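START domain-containing protein 10 (Homo sapiens, PDB 6SER) transfers phosphatidylcholine and phosphatidylethanolamine between membranes, preferring species with a palmitoyl or stearoyl chain at sn-1 and an unsaturated chain at sn-2. Local coordinates at residues K69-C74 with S180-Y185; A141-M146 with Y171-T176; R34-A39 with L65-C70. All blocks are in the same frame, centred on the assembly; numbering follows the deposited sequence.

Contact 1: residues K69-C74 with S180-Y185; sequences KCRMEC and SCVITY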
loop_
_atom_site.group_PDB
_atom_site.type_symbol
_atom_site.label_atom_id
_atom_site.label_comp_id
_atom_site.label_asym_id
_atom_site.label_seq_id
_atom_site.Cartn_x
_atom_site.Cartn_y
_atom_site.Cartn_z
ATOM N N LYS A 69 2.163 -7.010 9.534
ATOM C CA LYS A 69 2.578 -5.676 9.945
ATOM C C LYS A 69 4.097 -5.622 9.939
ATOM O O LYS A 69 4.753 -6.522 10.470
ATOM C CB LYS A 69 2.040 -5.323 11.334
ATOM C CG LYS A 69 2.473 -3.950 11.813
ATOM C CD LYS A 69 2.290 -3.771 13.313
ATOM C CE LYS A 69 0.841 -3.888 13.721
ATOM N NZ LYS A 69 0.691 -3.509 15.148
ATOM N N CYS A 70 4.663 -4.588 9.328
ATOM C CA CYS A 70 6.115 -4.452 9.275
ATOM C C CYS A 70 6.501 -3.013 9.591
ATOM O O CYS A 70 6.030 -2.078 8.935
ATOM C CB CYS A 70 6.668 -4.887 7.913
ATOM S SG CYS A 70 8.481 -5.081 7.907
ATOM N N ARG A 71 7.364 -2.848 10.588
ATOM C CA ARG A 71 7.774 -1.551 11.103
ATOM C C ARG A 71 9.262 -1.358 10.839
ATOM O O ARG A 71 10.060 -2.282 11.027
ATOM C CB ARG A 71 7.470 -1.462 12.602
ATOM C CG ARG A 71 7.688 -0.119 13.252
ATOM C CD ARG A 71 7.147 -0.138 14.677
ATOM N NE ARG A 71 7.426 1.086 15.425
ATOM C CZ ARG A 71 8.600 1.372 15.987
ATOM N NH1 ARG A 71 9.618 0.528 15.869
ATOM N NH2 ARG A 71 8.759 2.507 16.661
ATOM N N MET A 72 9.637 -0.164 10.386
ATOM C CA MET A 72 11.031 0.100 10.051
ATOM C C MET A 72 11.436 1.497 10.490
ATOM O O MET A 72 10.803 2.487 10.110
ATOM C CB MET A 72 11.284 -0.064 8.554
ATOM C CG MET A 72 12.621 0.501 8.127
ATOM S SD MET A 72 12.933 0.173 6.396
ATOM C CE MET A 72 11.747 1.281 5.629
ATOM N N GLU A 73 12.502 1.569 11.276
ATOM C CA GLU A 73 13.036 2.829 11.767
ATOM C C GLU A 73 13.978 3.405 10.718
ATOM O O GLU A 73 14.918 2.730 10.284
ATOM C CB GLU A 73 13.762 2.612 13.091
ATOM C CG GLU A 73 13.192 3.413 14.243
ATOM C CD GLU A 73 13.736 2.969 15.593
ATOM O OE1 GLU A 73 14.959 3.118 15.821
ATOM O OE2 GLU A 73 12.937 2.465 16.418
ATOM N N CYS A 74 13.717 4.638 10.301
ATOM C CA CYS A 74 14.528 5.321 9.296
ATOM C C CYS A 74 15.250 6.466 9.998
ATOM O O CYS A 74 14.658 7.518 10.264
ATOM C CB CYS A 74 13.666 5.819 8.142
ATOM S SG CYS A 74 12.909 4.509 7.178
ATOM N N SER A 180 14.388 12.187 10.225
ATOM C CA SER A 180 14.147 10.811 10.653
ATOM C C SER A 180 12.653 10.536 10.794
ATOM O O SER A 180 11.852 11.443 11.040
ATOM C CB SER A 180 14.860 10.499 11.980
ATOM O OG SER A 180 14.214 11.138 13.066
ATOM N N CYS A 181 12.289 9.257 10.673
ATOM C CA CYS A 181 10.894 8.853 10.803
ATOM C C CYS A 181 10.828 7.357 11.096
ATOM O O CYS A 181 11.830 6.640 11.022
ATOM C CB CYS A 181 10.096 9.187 9.539
ATOM S SG CYS A 181 10.621 8.207 8.114
ATOM N N VAL A 182 9.622 6.901 11.436
ATOM C CA VAL A 182 9.298 5.483 11.546
ATOM C C VAL A 182 8.100 5.210 10.648
ATOM O O VAL A 182 7.114 5.955 10.682
ATOM C CB VAL A 182 8.989 5.073 13.000
ATOM C CG1 VAL A 182 8.560 3.613 13.075
ATOM C CG2 VAL A 182 10.194 5.327 13.902
ATOM N N ILE A 183 8.177 4.154 9.844
ATOM C CA ILE A 183 7.086 3.784 8.951
ATOM C C ILE A 183 6.604 2.388 9.316
ATOM O O ILE A 183 7.413 1.466 9.481
ATOM C CB ILE A 183 7.502 3.848 7.471
ATOM C CG1 ILE A 183 6.323 3.455 6.570
ATOM C CG2 ILE A 183 8.726 2.982 7.206
ATOM C CD1 ILE A 183 6.567 3.650 5.105
ATOM N N THR A 184 5.287 2.241 9.449
ATOM C CA THR A 184 4.653 0.953 9.689
ATOM C C THR A 184 3.803 0.603 8.477
ATOM O O THR A 184 2.921 1.376 8.086
ATOM C CB THR A 184 3.799 0.988 10.955
ATOM O OG1 THR A 184 4.622 1.353 12.075
ATOM C CG2 THR A 184 3.153 -0.379 11.200
ATOM N N TYR A 185 4.085 -0.547 7.878
ATOM C CA TYR A 185 3.318 -1.082 6.760
ATOM C C TYR A 185 2.385 -2.160 7.297
ATOM O O TYR A 185 2.817 -3.051 8.036
ATOM C CB TYR A 185 4.262 -1.645 5.701
ATOM C CG TYR A 185 3.656 -2.613 4.710
ATOM C CD1 TYR A 185 3.144 -2.160 3.496
ATOM C CD2 TYR A 185 3.638 -3.988 4.960
ATOM C CE1 TYR A 185 2.607 -3.042 2.564
ATOM C CE2 TYR A 185 3.099 -4.883 4.034
ATOM C CZ TYR A 185 2.593 -4.399 2.833
ATOM O OH TYR A 185 2.061 -5.258 1.900
#

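Contact 2: residues A141-M146 with Y171-T176; sequences ADYIIM and YLIQST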
loop_
_atom_site.group_PDB
_atom_site.type_symbol
_atom_site.label_atom_id
_atom_site.label_comp_id
_atom_site.label_asym_id
_atom_site.label_seq_id
_atom_site.Cartn_x
_atom_site.Cartn_y
_atom_site.Cartn_z
ATOM N N ALA A 141 2.264 15.921 12.169
ATOM C CA ALA A 141 3.593 15.550 11.704
ATOM C C ALA A 141 3.621 14.197 11.004
ATOM O O ALA A 141 4.626 13.874 10.357
ATOM C CB ALA A 141 4.576 15.539 12.878
ATOM N N ASP A 142 2.550 13.416 11.103
ATOM C CA ASP A 142 2.492 12.070 10.560
ATOM C C ASP A 142 1.685 12.029 9.269
ATOM O O ASP A 142 0.974 12.972 8.919
ATOM C CB ASP A 142 1.883 11.107 11.577
ATOM C CG ASP A 142 2.581 11.173 12.912
ATOM O OD1 ASP A 142 1.978 10.757 13.924
ATOM O OD2 ASP A 142 3.731 11.666 12.943
ATOM N N TYR A 143 1.805 10.906 8.565
ATOM C CA TYR A 143 1.076 10.670 7.333
ATOM C C TYR A 143 0.461 9.276 7.350
ATOM O O TYR A 143 1.055 8.318 7.859
ATOM C CB TYR A 143 1.975 10.789 6.098
ATOM C CG TYR A 143 2.760 12.075 5.931
ATOM C CD1 TYR A 143 4.058 12.191 6.422
ATOM C CD2 TYR A 143 2.228 13.151 5.229
ATOM C CE1 TYR A 143 4.799 13.365 6.243
ATOM C CE2 TYR A 143 2.954 14.320 5.033
ATOM C CZ TYR A 143 4.238 14.423 5.546
ATOM O OH TYR A 143 4.944 15.587 5.353
ATOM N N ILE A 144 -0.728 9.165 6.768
ATOM C CA ILE A 144 -1.350 7.874 6.510
ATOM C C ILE A 144 -1.747 7.806 5.044
ATOM O O ILE A 144 -2.340 8.750 4.513
ATOM C CB ILE A 144 -2.583 7.636 7.395
ATOM C CG1 ILE A 144 -2.182 7.561 8.865
ATOM C CG2 ILE A 144 -3.294 6.362 6.975
ATOM C CD1 ILE A 144 -3.352 7.304 9.790
ATOM N N ILE A 145 -1.423 6.691 4.397
ATOM C CA ILE A 145 -1.940 6.346 3.082
ATOM C C ILE A 145 -2.519 4.948 3.190
ATOM O O ILE A 145 -1.795 4.017 3.558
ATOM C CB ILE A 145 -0.853 6.374 1.999
ATOM C CG1 ILE A 145 0.051 7.586 2.163
ATOM C CG2 ILE A 145 -1.490 6.409 0.629
ATOM C CD1 ILE A 145 1.137 7.644 1.126
ATOM N N MET A 146 -3.807 4.795 2.868
ATOM C CA MET A 146 -4.485 3.503 2.863
ATOM C C MET A 146 -5.068 3.201 1.489
ATOM O O MET A 146 -5.320 4.103 0.684
ATOM C CB MET A 146 -5.641 3.445 3.862
ATOM C CG MET A 146 -5.477 4.327 5.035
ATOM S SD MET A 146 -6.857 4.130 6.143
ATOM C CE MET A 146 -8.099 5.070 5.299
ATOM N N TYR A 171 0.041 2.572 5.034
ATOM C CA TYR A 171 1.292 2.981 5.635
ATOM C C TYR A 171 1.013 4.069 6.649
ATOM O O TYR A 171 0.189 4.956 6.408
ATOM C CB TYR A 171 2.277 3.510 4.580
ATOM C CG TYR A 171 2.653 2.518 3.515
ATOM C CD1 TYR A 171 3.847 1.811 3.609
ATOM C CD2 TYR A 171 1.805 2.280 2.417
ATOM C CE1 TYR A 171 4.203 0.894 2.637
ATOM C CE2 TYR A 171 2.148 1.368 1.441
ATOM C CZ TYR A 171 3.348 0.677 1.556
ATOM O OH TYR A 171 3.695 -0.231 0.585
ATOM N N LEU A 172 1.655 3.955 7.806
ATOM C CA LEU A 172 1.688 5.008 8.810
ATOM C C LEU A 172 3.123 5.507 8.872
ATOM O O LEU A 172 4.044 4.724 9.136
ATOM C CB LEU A 172 1.221 4.503 10.182
ATOM C CG LEU A 172 1.451 5.497 11.316
ATOM C CD1 LEU A 172 0.481 6.645 11.162
ATOM C CD2 LEU A 172 1.278 4.808 12.667
ATOM N N ILE A 173 3.321 6.784 8.576
ATOM C CA ILE A 173 4.627 7.410 8.692
ATOM C C ILE A 173 4.583 8.306 9.921
ATOM O O ILE A 173 3.731 9.195 10.025
ATOM C CB ILE A 173 5.002 8.197 7.424
ATOM C CG1 ILE A 173 4.910 7.302 6.178
ATOM C CG2 ILE A 173 6.416 8.785 7.543
ATOM C CD1 ILE A 173 5.222 8.023 4.885
ATOM N N GLN A 174 5.459 8.045 10.879
ATOM C CA GLN A 174 5.547 8.852 12.086
ATOM C C GLN A 174 6.880 9.576 12.058
ATOM O O GLN A 174 7.937 8.932 11.996
ATOM C CB GLN A 174 5.404 7.986 13.338
ATOM C CG GLN A 174 3.983 7.457 13.537
ATOM C CD GLN A 174 3.904 6.304 14.521
ATOM O OE1 GLN A 174 4.604 5.299 14.375
ATOM N NE2 GLN A 174 3.039 6.437 15.524
ATOM N N SER A 175 6.831 10.906 12.054
ATOM C CA SER A 175 8.059 11.684 12.127
ATOM C C SER A 175 8.661 11.579 13.521
ATOM O O SER A 175 7.956 11.712 14.525
ATOM C CB SER A 175 7.798 13.145 11.794
ATOM O OG SER A 175 9.010 13.869 11.900
ATOM N N THR A 176 9.963 11.333 13.582
ATOM C CA THR A 176 10.696 11.277 14.842
ATOM C C THR A 176 11.689 12.432 14.939
ATOM O O THR A 176 12.769 12.299 15.510
ATOM C CB THR A 176 11.416 9.938 15.004
ATOM O OG1 THR A 176 12.355 9.761 13.934
ATOM C CG2 THR A 176 10.419 8.783 15.002
#

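Contact 3: residues R34-A39 with L65-C70; sequences RSECEA and LHKIKC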
loop_
_atom_site.group_PDB
_atom_site.type_symbol
_atom_site.label_atom_id
_atom_site.label_comp_id
_atom_site.label_asym_id
_atom_site.label_seq_id
_atom_site.Cartn_x
_atom_site.Cartn_y
_atom_site.Cartn_z
ATOM N N ARG A 34 -4.569 3.853 11.923
ATOM C CA ARG A 34 -3.423 4.205 12.756
ATOM C C ARG A 34 -3.433 3.407 14.053
ATOM O O ARG A 34 -2.401 2.873 14.480
ATOM C CB ARG A 34 -3.410 5.702 13.067
ATOM C CG ARG A 34 -2.353 6.060 14.100
ATOM C CD ARG A 34 -2.095 7.560 14.198
ATOM N NE ARG A 34 -2.868 8.185 15.263
ATOM C CZ ARG A 34 -3.902 8.995 15.063
ATOM N NH1 ARG A 34 -4.287 9.291 13.830
ATOM N NH2 ARG A 34 -4.548 9.515 16.097
ATOM N N SER A 35 -4.598 3.311 14.690
ATOM C CA SER A 35 -4.706 2.517 15.904
ATOM C C SER A 35 -4.291 1.076 15.643
ATOM O O SER A 35 -3.646 0.443 16.485
ATOM C CB SER A 35 -6.134 2.601 16.448
ATOM O OG SER A 35 -6.455 1.451 17.197
ATOM N N GLU A 36 -4.613 0.556 14.458
ATOM C CA GLU A 36 -4.212 -0.801 14.108
ATOM C C GLU A 36 -2.693 -0.924 14.040
ATOM O O GLU A 36 -2.117 -1.913 14.510
ATOM C CB GLU A 36 -4.842 -1.188 12.776
ATOM C CG GLU A 36 -5.306 -2.606 12.688
ATOM C CD GLU A 36 -6.143 -2.849 11.455
ATOM O OE1 GLU A 36 -6.692 -1.870 10.902
ATOM O OE2 GLU A 36 -6.248 -4.016 11.035
ATOM N N CYS A 37 -2.027 0.079 13.461
ATOM C CA CYS A 37 -0.567 0.057 13.375
ATOM C C CYS A 37 0.078 0.123 14.756
ATOM O O CYS A 37 1.018 -0.626 15.043
ATOM C CB CYS A 37 -0.075 1.212 12.495
ATOM S SG CYS A 37 -0.551 1.076 10.758
ATOM N N GLU A 38 -0.421 1.007 15.626
ATOM C CA GLU A 38 0.161 1.194 16.952
ATOM C C GLU A 38 -0.191 0.064 17.917
ATOM O O GLU A 38 0.463 -0.077 18.958
ATOM C CB GLU A 38 -0.310 2.527 17.544
ATOM C CG GLU A 38 0.036 3.765 16.709
ATOM C CD GLU A 38 -0.730 5.004 17.154
ATOM O OE1 GLU A 38 -1.834 4.849 17.723
ATOM O OE2 GLU A 38 -0.226 6.131 16.937
ATOM N N ALA A 39 -1.217 -0.726 17.609
ATOM C CA ALA A 39 -1.642 -1.784 18.512
ATOM C C ALA A 39 -0.622 -2.915 18.532
ATOM O O ALA A 39 -0.056 -3.282 17.499
ATOM C CB ALA A 39 -3.011 -2.319 18.092
ATOM N N LEU A 65 -6.136 -16.117 5.634
ATOM C CA LEU A 65 -5.132 -15.138 5.251
ATOM C C LEU A 65 -4.863 -14.209 6.427
ATOM O O LEU A 65 -5.787 -13.581 6.955
ATOM C CB LEU A 65 -5.612 -14.356 4.038
ATOM C CG LEU A 65 -4.515 -13.753 3.178
ATOM C CD1 LEU A 65 -3.653 -14.841 2.546
ATOM C CD2 LEU A 65 -5.189 -12.914 2.130
ATOM N N HIS A 66 -3.607 -14.126 6.840
ATOM C CA HIS A 66 -3.246 -13.336 8.006
ATOM C C HIS A 66 -2.875 -11.914 7.611
ATOM O O HIS A 66 -2.256 -11.683 6.567
ATOM C CB HIS A 66 -2.083 -13.990 8.755
ATOM C CG HIS A 66 -2.419 -15.334 9.320
ATOM N ND1 HIS A 66 -3.713 -15.712 9.612
ATOM C CD2 HIS A 66 -1.635 -16.392 9.638
ATOM C CE1 HIS A 66 -3.712 -16.944 10.092
ATOM N NE2 HIS A 66 -2.464 -17.379 10.115
ATOM N N LYS A 67 -3.281 -10.962 8.445
ATOM C CA LYS A 67 -2.776 -9.604 8.336
ATOM C C LYS A 67 -1.320 -9.559 8.782
ATOM O O LYS A 67 -0.934 -10.204 9.758
ATOM C CB LYS A 67 -3.620 -8.655 9.181
ATOM C CG LYS A 67 -5.116 -8.788 8.935
ATOM C CD LYS A 67 -5.922 -7.764 9.739
ATOM C CE LYS A 67 -5.809 -6.375 9.122
ATOM N NZ LYS A 67 -7.120 -5.863 8.618
ATOM N N ILE A 68 -0.510 -8.799 8.047
ATOM C CA ILE A 68 0.925 -8.675 8.278
ATOM C C ILE A 68 1.221 -7.222 8.621
ATOM O O ILE A 68 0.602 -6.308 8.067
ATOM C CB ILE A 68 1.734 -9.123 7.040
ATOM C CG1 ILE A 68 1.319 -10.532 6.609
ATOM C CG2 ILE A 68 3.237 -9.058 7.293
ATOM C CD1 ILE A 68 1.359 -11.570 7.727
ATOM N N LYS A 69 2.163 -7.010 9.534
ATOM C CA LYS A 69 2.578 -5.676 9.945
ATOM C C LYS A 69 4.097 -5.622 9.939
ATOM O O LYS A 69 4.753 -6.522 10.470
ATOM C CB LYS A 69 2.040 -5.323 11.334
ATOM C CG LYS A 69 2.473 -3.950 11.813
ATOM C CD LYS A 69 2.290 -3.771 13.313
ATOM C CE LYS A 69 0.841 -3.888 13.721
ATOM N NZ LYS A 69 0.691 -3.509 15.148
ATOM N N CYS A 70 4.663 -4.588 9.328
ATOM C CA CYS A 70 6.115 -4.452 9.275
ATOM C C CYS A 70 6.501 -3.013 9.591
ATOM O O CYS A 70 6.030 -2.078 8.935
ATOM C CB CYS A 70 6.668 -4.887 7.913
ATOM S SG CYS A 70 8.481 -5.081 7.907
#

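Contact 1: residues K69-C74 with S180-Y185
Lys69 meets Thr184 across two antiparallel strands: Lys69 CG lies 3.7 Å from Thr184 CG2, and Lys69 CA makes a C-H...O contact with Tyr185 O. Next, Cys70 forms a hydrogen-bonded pair with Tyr185, its N and O each bonding at 2.7 Å to Tyr185 O and N, while Cys70 CB makes a looser apolar contact with Tyr185 CD2. Arg71 turns to the other face. Its CG is anti to the backbone N (chi1 -173°) and the chain runs extended from there to NE, passing Thr184 OG1 and carrying the guanidinium across Val182, whose CG1 sits 3.5 Å above one face of that group, toward the rim. Met72 and Ile183 are again joined by two backbone hydrogen bonds, and their side chains run side by side in the same direction, the bent tip CE of Met72 resting 3.8 Å from Ile183 CG2. Glu73 lays CG against the second methyl of Val182, CG2, at 3.6 Å, so that this valine is shared between two charged side chains. Cys74 closes the ladder with Cys181; Cys74 CB and Cys181 SG are in van der Waals contact. The face bearing Cys70, Met72 and Cys74 is covered by Met212 and Tyr216 of helix 197-227, while Cys181 and Ile183 pack on helix 79-87; strands 52-57 and 161-175 extend the curved START-domain sheet beyond strands 68-74 and 181-190.

Contact 2: residues A141-M146 with Y171-T176
Tyr171 and Ile145 form a hydrogen-bonded antiparallel pair, with Tyr171 N bonded to Ile145 O at 2.8 Å and Ile145 N returning a longer bond to Tyr171 O. The same carbonyl of Ile145 lies at the edge of the Tyr171 ring, near its plane, and Tyr171 O also receives a C-H...O contact from Ile144 CA. Leu172 projects to the other face, where it faces Ile144 in a non-hydrogen-bonded pair. Its CG is anti to the backbone N (chi1 171°), and the branch CD1 reaches back across the contact to lie 3.6 Å from Ile144 CG1, the two side chains crossing at a slant. With Ile173 two backbone hydrogen bonds form again: Ile173 N to Tyr143 O at 2.8 Å, nearly straight at 174°, and Tyr143 N to Ile173 O. Here Ile173 CB comes to the edge of the tyrosine ring and 4.2 Å from Tyr143 CB. At Gln174 the regular pairing gives way to the Asp142 carboxylate. Gln174 CG lies 3.9 Å from Asp142 OD1, the amide plane turned 79° from the carboxylate, while the other oxygen, OD2, accepts a weak hydrogen bond from Ser175 N at 3.3 Å. Ser175 CB then packs on the backbone and CB of Ala141. These strands form a hairpin, with strands 127-139 and 181-190 alongside. Ile144 packs on Phe30 and Arg34 of helix 27-38, whereas the face of Tyr143, Ile145, Tyr171 and Ile173 lies against helix 79-87, where Tyr143 and Tyr83 stack.

Contact 3: residues R34-A39 with L65-C70
Lys69 NZ and the backbone carbonyls at the end of helix 27-38 form the innermost shell of this contact. Cys37 O takes the ammonium in a hydrogen bond of 2.9 Å, with NZ well above the carbonyl plane, 50° out of it, and Glu36 O adds a weak bond at 3.3 Å. Ala39 O also lies near NZ, but the approach is too short and badly angled to be more than doubtful. The carbonyls of Glu36 and Cys37 both belong to the last turn of the helix, so a positive charge sits at the carboxyl end of the helix, where it would probably be favoured by the helix dipole. The lysine gets there by a bend at chi3 (-62°), which swings CE toward the helix end and leaves it 3.5 Å from Cys37 O. An ion pair lies nearby: Glu36 OE2 forms a salt bridge of 3.2 Å with Lys67 NZ and also touches Lys67 CE, the two side chains crossing at about a right angle. Further out, Gln168 touches both partners of this bridge, accepting a hydrogen bond from Lys67 NZ through OE1 and giving a weak one to Glu36 OE1 through NE2. Trp43 lies against Lys69 in a cation-pi contact. The C-terminal turn of helix 27-38 is thus tied to the start of strand 68-74 by lysine side chains, while Cys37 also packs on Leu172 of strand 161-175 and Glu36 on Leu186 of strand 181-190; Lys67 and Lys69 meanwhile border strand 52-57 through Gln57 and Trp55.

All three contacts belong to one START domain and reach one curved sheet. The centres of contacts 1 and 2 are about 9 Å apart, those of 1 and 3 about 12 Å, and those of 2 and 3 about 14 Å. Contacts 1 and 2 are joined by backbone pairing between the consecutive strands 161-175 and 181-190, and the order across the sheet is 68-74, 181-190, 161-175, 142-151. Contact 3 shares Lys69 and Cys70 with contact 1 and comes first along the chain; helix 27-38 lies on one face of these strands, and helices 79-87 and 197-227 cover the other, the arrangement of a lipid-binding START fold.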